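Local coordinates for RpfR (Cronobacter turicensis, PDB 6DGG), which carries a PAS domain that holds lauric acid in its interior pocket, consistent with the small-molecule-sensing role of many PAS domains, at residues R87-V91 against I100-C104; E5-V11 against N23-Y29; N41-L45 against S55-V59. All blocks are in the same frame, centred on the assembly; numbering follows the deposited sequence.

Contact 1. Residues R87-V91 against I100-C104. With DAO (lauric acid), chain B.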
loop_
_atom_site.group_PDB
_atom_site.type_symbol
_atom_site.label_atom_id
_atom_site.label_comp_id
_atom_site.label_asym_id
_atom_site.label_seq_id
_atom_site.Cartn_x
_atom_site.Cartn_y
_atom_site.Cartn_z
ATOM N N ARG A 87 7.031 -5.035 -0.247
ATOM C CA ARG A 87 7.281 -6.256 -0.990
ATOM C C ARG A 87 5.981 -6.571 -1.722
ATOM O O ARG A 87 4.960 -6.838 -1.077
ATOM C CB ARG A 87 7.640 -7.388 -0.030
ATOM C CG ARG A 87 8.730 -7.055 0.998
ATOM C CD ARG A 87 8.672 -8.022 2.178
ATOM N NE ARG A 87 9.549 -7.658 3.298
ATOM C CZ ARG A 87 9.279 -6.707 4.190
ATOM N NH1 ARG A 87 8.171 -5.970 4.102
ATOM N NH2 ARG A 87 10.129 -6.480 5.176
ATOM N N ASN A 88 6.016 -6.540 -3.057
ATOM C CA ASN A 88 4.811 -6.541 -3.876
ATOM C C ASN A 88 4.762 -7.765 -4.782
ATOM O O ASN A 88 5.747 -8.099 -5.447
ATOM C CB ASN A 88 4.769 -5.261 -4.713
ATOM C CG ASN A 88 4.406 -4.042 -3.886
ATOM O OD1 ASN A 88 4.151 -4.134 -2.683
ATOM N ND2 ASN A 88 4.379 -2.891 -4.531
ATOM N N LYS A 89 3.608 -8.422 -4.820
ATOM C CA LYS A 89 3.435 -9.596 -5.660
ATOM C C LYS A 89 1.946 -9.787 -5.900
ATOM O O LYS A 89 1.110 -9.272 -5.154
ATOM C CB LYS A 89 4.019 -10.846 -4.999
ATOM C CG LYS A 89 3.280 -11.275 -3.730
ATOM C CD LYS A 89 3.918 -12.476 -3.077
ATOM C CE LYS A 89 3.214 -12.825 -1.778
ATOM N NZ LYS A 89 3.401 -11.785 -0.738
ATOM N N PHE A 90 1.633 -10.547 -6.942
ATOM C CA PHE A 90 0.257 -10.930 -7.196
ATOM C C PHE A 90 -0.213 -11.934 -6.155
ATOM O O PHE A 90 0.571 -12.722 -5.616
ATOM C CB PHE A 90 0.135 -11.608 -8.557
ATOM C CG PHE A 90 0.157 -10.661 -9.722
ATOM C CD1 PHE A 90 -0.832 -9.706 -9.883
ATOM C CD2 PHE A 90 1.154 -10.751 -10.674
ATOM C CE1 PHE A 90 -0.812 -8.851 -10.969
ATOM C CE2 PHE A 90 1.181 -9.897 -11.752
ATOM C CZ PHE A 90 0.192 -8.950 -11.902
ATOM N N VAL A 91 -1.522 -11.922 -5.892
ATOM C CA VAL A 91 -2.141 -13.054 -5.219
ATOM C C VAL A 91 -1.847 -14.310 -6.022
ATOM O O VAL A 91 -1.913 -14.309 -7.259
ATOM C CB VAL A 91 -3.657 -12.832 -5.097
ATOM C CG1 VAL A 91 -4.340 -14.072 -4.541
ATOM C CG2 VAL A 91 -3.953 -11.639 -4.219
ATOM N N ILE A 100 -5.815 -10.461 -10.421
ATOM C CA ILE A 100 -6.380 -9.114 -10.426
ATOM C C ILE A 100 -6.022 -8.311 -9.190
ATOM O O ILE A 100 -6.313 -7.106 -9.156
ATOM C CB ILE A 100 -7.905 -9.123 -10.649
ATOM C CG1 ILE A 100 -8.588 -10.069 -9.659
ATOM C CG2 ILE A 100 -8.205 -9.504 -12.092
ATOM C CD1 ILE A 100 -10.106 -10.119 -9.792
ATOM N N PHE A 101 -5.388 -8.912 -8.186
ATOM C CA PHE A 101 -5.039 -8.206 -6.964
ATOM C C PHE A 101 -3.543 -8.282 -6.694
ATOM O O PHE A 101 -2.897 -9.309 -6.934
ATOM C CB PHE A 101 -5.817 -8.748 -5.769
ATOM C CG PHE A 101 -7.288 -8.582 -5.904
ATOM C CD1 PHE A 101 -7.839 -7.323 -6.028
ATOM C CD2 PHE A 101 -8.127 -9.679 -5.935
ATOM C CE1 PHE A 101 -9.199 -7.156 -6.163
ATOM C CE2 PHE A 101 -9.490 -9.518 -6.074
ATOM C CZ PHE A 101 -10.025 -8.253 -6.187
ATOM N N LEU A 102 -3.022 -7.179 -6.173
ATOM C CA LEU A 102 -1.623 -7.011 -5.804
ATOM C C LEU A 102 -1.562 -6.929 -4.285
ATOM O O LEU A 102 -2.282 -6.121 -3.682
ATOM C CB LEU A 102 -1.103 -5.716 -6.438
ATOM C CG LEU A 102 0.180 -5.099 -5.901
ATOM C CD1 LEU A 102 1.326 -6.054 -6.081
ATOM C CD2 LEU A 102 0.460 -3.769 -6.589
ATOM N N ILE A 103 -0.755 -7.796 -3.669
ATOM C CA ILE A 103 -0.527 -7.767 -2.227
ATOM C C ILE A 103 0.694 -6.898 -1.974
ATOM O O ILE A 103 1.783 -7.191 -2.479
ATOM C CB ILE A 103 -0.292 -9.176 -1.665
ATOM C CG1 ILE A 103 -1.474 -10.098 -1.926
ATOM C CG2 ILE A 103 -0.038 -9.116 -0.154
ATOM C CD1 ILE A 103 -1.108 -11.556 -1.729
ATOM N N CYS A 104 0.528 -5.842 -1.184
ATOM C CA CYS A 104 1.628 -4.965 -0.795
ATOM C C CYS A 104 1.944 -5.202 0.675
ATOM O O CYS A 104 1.118 -4.922 1.546
ATOM C CB CYS A 104 1.275 -3.502 -1.043
ATOM S SG CYS A 104 0.780 -3.194 -2.753
HETATM O O1 DAO B . 5.047 2.081 -5.681
HETATM O O2 DAO B . 5.525 0.166 -6.592
HETATM C C1 DAO B . 4.762 0.872 -5.871
HETATM C C2 DAO B . 3.478 0.307 -5.241
HETATM C C3 DAO B . 3.346 0.706 -3.756
HETATM C C4 DAO B . 1.935 0.490 -3.166
HETATM C C5 DAO B . 1.948 0.789 -1.655
HETATM C C6 DAO B . 0.581 0.751 -0.928
HETATM C C7 DAO B . 0.540 1.903 0.110
HETATM C C8 DAO B . -0.277 1.639 1.383
HETATM C C9 DAO B . -0.028 2.795 2.364
HETATM C C10 DAO B . -1.047 2.896 3.508
HETATM C C11 DAO B . -0.657 2.071 4.737
HETATM C C12 DAO B . 0.358 2.811 5.610
HETATM O O HOH W 1 3.335 -8.974 -0.980
#
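Ile103 sets its CG1 anti to the backbone carbonyl carbon (chi1 -59°), and Val91 places CG2 in the same way; each swings that branch to the side of its own N, where Val91 CG2 and Ile103 CG1 come within 3.7 Å and the side chains cross at about a right angle. The backbones beneath them form a beta hairpin, strand 80-90 returning as strand 102-108 in the antiparallel five-stranded sheet of the PAS fold. Lys89 and Ile103 are a hydrogen-bonded pair: Ile103 N donates to Lys89 O at 2.8 Å and Lys89 N to Ile103 O at 3.2 Å. Non-hydrogen-bonded pairs flank it, Asn88 with Cys104 and Phe90 with Leu102. Beyond the strand end, Val91 N still reaches Phe101 O at 3.1 Å, and that same oxygen lies at the edge of the Phe90 ring, in its plane.

The two faces of the hairpin do different work. Asn88, Phe90, Leu102 and Cys104 turn toward the inside of the domain. There Leu102 has CG anti to its own N (chi1 163°), which brings CD1 3.4 Å from Lys89 O, and its side chain also packs on Phe62 and Phe63 of helix 49-65; Phe90 meets the Phe63 ring edge-to-face. Asn88 and Cys104 line the ligand pocket, Cys104 SG standing 3.9 Å from C4 of the lauric acid. Lys89 and Ile103 occupy the other face. Here one water is held three ways: it donates to Arg87 O and to Ile103 O, and it accepts from the ammonium group of Lys89, whose NZ is 2.8 Å from the water oxygen.

Contact 2. Residues E5-V11 against N23-Y29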
loop_
_atom_site.group_PDB
_atom_site.type_symbol
_atom_site.label_atom_id
_atom_site.label_comp_id
_atom_site.label_asym_id
_atom_site.label_seq_id
_atom_site.Cartn_x
_atom_site.Cartn_y
_atom_site.Cartn_z
ATOM N N GLU A 5 0.243 -8.856 17.788
ATOM C CA GLU A 5 0.078 -7.802 16.801
ATOM C C GLU A 5 0.956 -8.112 15.599
ATOM O O GLU A 5 1.947 -8.842 15.698
ATOM C CB GLU A 5 0.458 -6.413 17.347
ATOM C CG GLU A 5 -0.478 -5.874 18.409
ATOM C CD GLU A 5 -0.055 -4.512 18.930
ATOM O OE1 GLU A 5 0.118 -3.584 18.110
ATOM O OE2 GLU A 5 0.108 -4.373 20.158
ATOM N N ALA A 6 0.572 -7.560 14.457
ATOM C CA ALA A 6 1.378 -7.704 13.258
ATOM C C ALA A 6 2.467 -6.636 13.226
ATOM O O ALA A 6 2.446 -5.658 13.977
ATOM C CB ALA A 6 0.510 -7.592 12.011
ATOM N N ASN A 7 3.431 -6.839 12.332
ATOM C CA ASN A 7 4.589 -5.968 12.212
ATOM C C ASN A 7 4.620 -5.227 10.887
ATOM O O ASN A 7 5.569 -4.480 10.625
ATOM C CB ASN A 7 5.866 -6.800 12.329
ATOM C CG ASN A 7 5.826 -7.742 13.494
ATOM O OD1 ASN A 7 5.628 -7.318 14.627
ATOM N ND2 ASN A 7 5.971 -9.036 13.218
ATOM N N SER A 8 3.616 -5.423 10.049
ATOM C CA SER A 8 3.643 -4.979 8.671
ATOM C C SER A 8 2.339 -4.278 8.343
ATOM O O SER A 8 1.288 -4.615 8.886
ATOM C CB SER A 8 3.780 -6.171 7.744
ATOM O OG SER A 8 4.882 -6.975 8.115
ATOM N N VAL A 9 2.415 -3.309 7.440
ATOM C CA VAL A 9 1.233 -2.708 6.836
ATOM C C VAL A 9 0.914 -3.497 5.573
ATOM O O VAL A 9 1.736 -3.585 4.652
ATOM C CB VAL A 9 1.438 -1.210 6.555
ATOM C CG1 VAL A 9 1.566 -0.454 7.866
ATOM C CG2 VAL A 9 2.649 -0.949 5.675
ATOM N N ILE A 10 -0.244 -4.144 5.568
ATOM C CA ILE A 10 -0.643 -5.062 4.507
ATOM C C ILE A 10 -1.841 -4.448 3.797
ATOM O O ILE A 10 -2.907 -4.276 4.397
ATOM C CB ILE A 10 -0.987 -6.453 5.068
ATOM C CG1 ILE A 10 0.202 -7.027 5.848
ATOM C CG2 ILE A 10 -1.397 -7.390 3.961
ATOM C CD1 ILE A 10 1.522 -7.116 5.074
ATOM N N VAL A 11 -1.663 -4.109 2.525
ATOM C CA VAL A 11 -2.689 -3.465 1.717
ATOM C C VAL A 11 -2.794 -4.233 0.408
ATOM O O VAL A 11 -1.776 -4.528 -0.230
ATOM C CB VAL A 11 -2.341 -1.983 1.477
ATOM C CG1 VAL A 11 -3.403 -1.295 0.625
ATOM C CG2 VAL A 11 -2.174 -1.248 2.818
ATOM N N ASN A 23 -4.974 -3.543 6.663
ATOM C CA ASN A 23 -4.918 -4.245 7.941
ATOM C C ASN A 23 -4.844 -3.285 9.133
ATOM O O ASN A 23 -4.798 -2.063 8.995
ATOM C CB ASN A 23 -3.789 -5.282 7.973
ATOM C CG ASN A 23 -2.421 -4.665 8.210
ATOM O OD1 ASN A 23 -2.122 -3.585 7.710
ATOM N ND2 ASN A 23 -1.583 -5.362 8.973
ATOM N N ARG A 24 -4.802 -3.861 10.333
ATOM C CA ARG A 24 -4.930 -3.058 11.545
ATOM C C ARG A 24 -3.759 -2.099 11.715
ATOM O O ARG A 24 -3.941 -0.962 12.169
ATOM C CB ARG A 24 -5.068 -3.963 12.766
ATOM C CG ARG A 24 -5.405 -3.218 14.038
ATOM C CD ARG A 24 -5.800 -4.181 15.158
ATOM N NE ARG A 24 -6.994 -4.960 14.833
ATOM C CZ ARG A 24 -7.553 -5.856 15.642
ATOM N NH1 ARG A 24 -7.029 -6.100 16.838
ATOM N NH2 ARG A 24 -8.641 -6.509 15.256
ATOM N N LEU A 25 -2.542 -2.530 11.384
ATOM C CA LEU A 25 -1.419 -1.613 11.519
ATOM C C LEU A 25 -1.542 -0.451 10.541
ATOM O O LEU A 25 -1.158 0.678 10.866
ATOM C CB LEU A 25 -0.090 -2.355 11.353
ATOM C CG LEU A 25 1.164 -1.546 11.705
ATOM C CD1 LEU A 25 1.115 -0.998 13.136
ATOM C CD2 LEU A 25 2.441 -2.364 11.529
ATOM N N SER A 26 -2.102 -0.703 9.354
ATOM C CA SER A 26 -2.399 0.381 8.423
ATOM C C SER A 26 -3.375 1.374 9.040
ATOM O O SER A 26 -3.210 2.591 8.895
ATOM C CB SER A 26 -2.966 -0.178 7.119
ATOM O OG SER A 26 -2.033 -1.037 6.482
ATOM N N GLU A 27 -4.399 0.871 9.738
ATOM C CA GLU A 27 -5.330 1.746 10.442
ATOM C C GLU A 27 -4.608 2.579 11.490
ATOM O O GLU A 27 -4.864 3.777 11.622
ATOM C CB GLU A 27 -6.439 0.918 11.101
ATOM C CG GLU A 27 -7.274 0.086 10.131
ATOM C CD GLU A 27 -8.364 -0.705 10.815
ATOM O OE1 GLU A 27 -8.248 -0.974 12.034
ATOM O OE2 GLU A 27 -9.357 -1.064 10.149
ATOM N N GLU A 28 -3.702 1.961 12.258
ATOM C CA GLU A 28 -3.013 2.693 13.316
ATOM C C GLU A 28 -2.144 3.815 12.750
ATOM O O GLU A 28 -2.089 4.915 13.316
ATOM C CB GLU A 28 -2.203 1.727 14.176
ATOM C CG GLU A 28 -3.074 0.775 14.989
ATOM C CD GLU A 28 -2.275 -0.317 15.683
ATOM O OE1 GLU A 28 -1.052 -0.143 15.868
ATOM O OE2 GLU A 28 -2.874 -1.353 16.039
ATOM N N TYR A 29 -1.474 3.570 11.618
ATOM C CA TYR A 29 -0.619 4.599 11.030
ATOM C C TYR A 29 -1.419 5.765 10.466
ATOM O O TYR A 29 -0.924 6.897 10.447
ATOM C CB TYR A 29 0.239 4.008 9.909
ATOM C CG TYR A 29 1.591 3.510 10.363
ATOM C CD1 TYR A 29 2.657 4.390 10.530
ATOM C CD2 TYR A 29 1.811 2.167 10.613
ATOM C CE1 TYR A 29 3.897 3.943 10.953
ATOM C CE2 TYR A 29 3.044 1.711 11.039
ATOM C CZ TYR A 29 4.089 2.602 11.194
ATOM O OH TYR A 29 5.326 2.163 11.616
#
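Asn23 OD1 is gripped from two directions: Ile10 N donates to it at 2.9 Å and almost straight (175°), though from above the carbonyl plane, while Ser26 OG donates from 2.8 Å nearly in line with the C=O. Ser26 N adds a weak capping bond to OD1, making Asn23 the N-cap of helix 24-30. The other half of the amide is used too, since Asn23 ND2 donates in its own plane to Ser8 O at 3.0 Å. Asn23 CG sits between its backbone N and carbonyl carbon (chi1 79°), which turns the amide toward the backbone at Ser8 and Ile10, where strand 9-13 of the PAS sheet begins, and Asn23 N closes back on Ile10 O.

Apolar groups fill in beside this network. Val9 CG1 packs 4.0 Å from Leu25 CG and 3.8 Å from Tyr29 CD2, and Leu25 CD2 lies against the backbone at Asn7 and Ser8. Tyr29 OH finds its partner in Asp108. Ser26 OG, 3.5 Å from Val9 CB, borders the lauric acid pocket together with Val11. One amide thus ties the start of helix 24-30 to the start of strand 9-13 and fixes the rotation of the Ser26 hydroxyl, whose proton is committed to Asn23.

Contact 3. Residues N41-L45 against S55-V59. With DAO (lauric acid), chain B.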
loop_
_atom_site.group_PDB
_atom_site.type_symbol
_atom_site.label_atom_id
_atom_site.label_comp_id
_atom_site.label_asym_id
_atom_site.label_seq_id
_atom_site.Cartn_x
_atom_site.Cartn_y
_atom_site.Cartn_z
ATOM N N ASN A 41 -8.687 5.167 -3.625
ATOM C CA ASN A 41 -7.427 5.099 -4.351
ATOM C C ASN A 41 -6.240 5.337 -3.423
ATOM O O ASN A 41 -6.129 6.395 -2.793
ATOM C CB ASN A 41 -7.386 6.093 -5.504
ATOM C CG ASN A 41 -6.199 5.855 -6.382
ATOM O OD1 ASN A 41 -5.147 6.465 -6.198
ATOM N ND2 ASN A 41 -6.330 4.912 -7.305
ATOM N N VAL A 42 -5.322 4.371 -3.394
ATOM C CA VAL A 42 -4.213 4.412 -2.453
ATOM C C VAL A 42 -3.240 5.540 -2.786
ATOM O O VAL A 42 -2.637 6.138 -1.881
ATOM C CB VAL A 42 -3.535 3.028 -2.426
ATOM C CG1 VAL A 42 -2.665 2.797 -3.656
ATOM C CG2 VAL A 42 -2.746 2.855 -1.164
ATOM N N PHE A 43 -3.054 5.846 -4.073
ATOM C CA PHE A 43 -2.071 6.846 -4.469
ATOM C C PHE A 43 -2.500 8.239 -4.034
ATOM O O PHE A 43 -1.718 8.988 -3.434
ATOM C CB PHE A 43 -1.867 6.823 -5.985
ATOM C CG PHE A 43 -1.660 5.450 -6.555
ATOM C CD1 PHE A 43 -0.605 4.658 -6.139
ATOM C CD2 PHE A 43 -2.524 4.959 -7.523
ATOM C CE1 PHE A 43 -0.417 3.394 -6.680
ATOM C CE2 PHE A 43 -2.335 3.705 -8.068
ATOM C CZ PHE A 43 -1.287 2.918 -7.641
ATOM N N THR A 44 -3.735 8.625 -4.350
ATOM C CA THR A 44 -4.147 9.984 -4.024
ATOM C C THR A 44 -4.392 10.135 -2.530
ATOM O O THR A 44 -4.247 11.236 -1.987
ATOM C CB THR A 44 -5.380 10.375 -4.839
ATOM O OG1 THR A 44 -6.459 9.498 -4.520
ATOM C CG2 THR A 44 -5.090 10.279 -6.332
ATOM N N LEU A 45 -4.721 9.041 -1.847
ATOM C CA LEU A 45 -5.025 9.106 -0.425
ATOM C C LEU A 45 -3.763 9.161 0.435
ATOM O O LEU A 45 -3.744 9.859 1.455
ATOM C CB LEU A 45 -5.894 7.905 -0.048
ATOM C CG LEU A 45 -6.495 7.787 1.352
ATOM C CD1 LEU A 45 -7.143 9.081 1.808
ATOM C CD2 LEU A 45 -7.521 6.654 1.347
ATOM N N SER A 55 4.402 5.681 -8.249
ATOM C CA SER A 55 3.769 4.458 -7.771
ATOM C C SER A 55 2.692 3.975 -8.731
ATOM O O SER A 55 2.593 2.775 -9.017
ATOM C CB SER A 55 3.160 4.737 -6.402
ATOM O OG SER A 55 2.725 3.540 -5.775
ATOM N N ARG A 56 1.866 4.896 -9.226
ATOM C CA ARG A 56 0.826 4.526 -10.174
ATOM C C ARG A 56 1.432 3.882 -11.418
ATOM O O ARG A 56 0.915 2.880 -11.925
ATOM C CB ARG A 56 -0.004 5.764 -10.531
ATOM C CG ARG A 56 -1.338 5.479 -11.192
ATOM C CD ARG A 56 -2.214 6.747 -11.251
ATOM N NE ARG A 56 -1.408 7.966 -11.226
ATOM C CZ ARG A 56 -1.468 8.913 -10.289
ATOM N NH1 ARG A 56 -2.319 8.826 -9.272
ATOM N NH2 ARG A 56 -0.675 9.971 -10.384
ATOM N N ARG A 57 2.540 4.433 -11.918
ATOM C CA ARG A 57 3.192 3.837 -13.082
ATOM C C ARG A 57 3.748 2.455 -12.760
ATOM O O ARG A 57 3.708 1.556 -13.609
ATOM C CB ARG A 57 4.297 4.753 -13.610
ATOM C CG ARG A 57 3.770 6.035 -14.210
ATOM C CD ARG A 57 4.901 6.922 -14.699
ATOM N NE ARG A 57 4.436 8.289 -14.913
ATOM C CZ ARG A 57 4.943 9.378 -14.345
ATOM N NH1 ARG A 57 5.979 9.308 -13.511
ATOM N NH2 ARG A 57 4.418 10.561 -14.633
ATOM N N ASN A 58 4.278 2.271 -11.548
ATOM C CA ASN A 58 4.769 0.957 -11.141
ATOM C C ASN A 58 3.643 -0.068 -11.154
ATOM O O ASN A 58 3.795 -1.178 -11.680
ATOM C CB ASN A 58 5.353 1.035 -9.726
ATOM C CG ASN A 58 6.735 1.616 -9.688
ATOM O OD1 ASN A 58 7.252 2.111 -10.691
ATOM N ND2 ASN A 58 7.355 1.566 -8.508
ATOM N N VAL A 59 2.505 0.279 -10.559
ATOM C CA VAL A 59 1.421 -0.689 -10.442
ATOM C C VAL A 59 0.849 -1.017 -11.816
ATOM O O VAL A 59 0.634 -2.186 -12.152
ATOM C CB VAL A 59 0.351 -0.189 -9.457
ATOM C CG1 VAL A 59 -0.863 -1.109 -9.458
ATOM C CG2 VAL A 59 0.952 -0.086 -8.055
HETATM O O1 DAO B . 5.047 2.081 -5.681
HETATM O O2 DAO B . 5.525 0.166 -6.592
HETATM C C1 DAO B . 4.762 0.872 -5.871
HETATM C C2 DAO B . 3.478 0.307 -5.241
HETATM C C3 DAO B . 3.346 0.706 -3.756
HETATM C C4 DAO B . 1.935 0.490 -3.166
HETATM C C5 DAO B . 1.948 0.789 -1.655
HETATM C C6 DAO B . 0.581 0.751 -0.928
HETATM C C7 DAO B . 0.540 1.903 0.110
HETATM C C8 DAO B . -0.277 1.639 1.383
HETATM C C9 DAO B . -0.028 2.795 2.364
HETATM C C10 DAO B . -1.047 2.896 3.508
HETATM C C11 DAO B . -0.657 2.071 4.737
HETATM C C12 DAO B . 0.358 2.811 5.610
HETATM O O HOH W 2 -4.534 7.727 -9.027
#
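This is a buried helix-to-helix contact in the helical side of the PAS fold, where the short helix 42-46 pushes one aromatic ring, that of Phe43, against the long helix 49-65. The ring is sandwiched. Arg56 CA sits over one face, 3.9 Å from the centroid and 18° off the normal, a CH-pi contact, while Val42 CG1 lies over the opposite face, offset toward the rim, from within the same helix. At the edge, Val59 CG2 comes up in the ring plane, 3.8 Å from Phe43 CZ, and Ser55 OG lies near the plane, 3.3 Å from Phe43 CE1.

The aliphatic part of Arg56 continues the cover, with CG 3.7 Å from Phe43 CE2. Its chain then bends at chi3 (25°), and the guanidinium stands at 80° to the ring, edge toward Thr44 CG2, so it does not stack. Asn41 caps the short helix by accepting from Thr44 N at OD1.

Val42, Ser55, Asn58 and Val59 belong to the lauric acid pocket. Arg73 and Tyr69 also bond the ligand's carboxylate, whose two oxygens each meet a different side chain of helix 49-65: Asn58 ND2 donates to O2 at 3.0 Å, and Ser55 OG donates to O1 at 2.7 Å.

From the N terminus, contact 2 closes first: strand 9-13 runs out, strand 19-22 comes back beside it, and the helix that follows lands on the start of the first strand. Contact 3 comes next, folding helix 42-46 onto helix 49-65. Contact 1 closes last, across a hairpin whose turn is partly unmodelled. The three stand in series; none nests or crosses. Contacts 1 and 2 share the sheet, where Cys104 N probably donates to Val11 O between neighbouring strands. Leu102 joins contact 1 to contact 3 by packing on Val59. Contacts 2 and 3 do not touch, but lauric acid spans them, lying between sheet and helices and bordered by residues of all three.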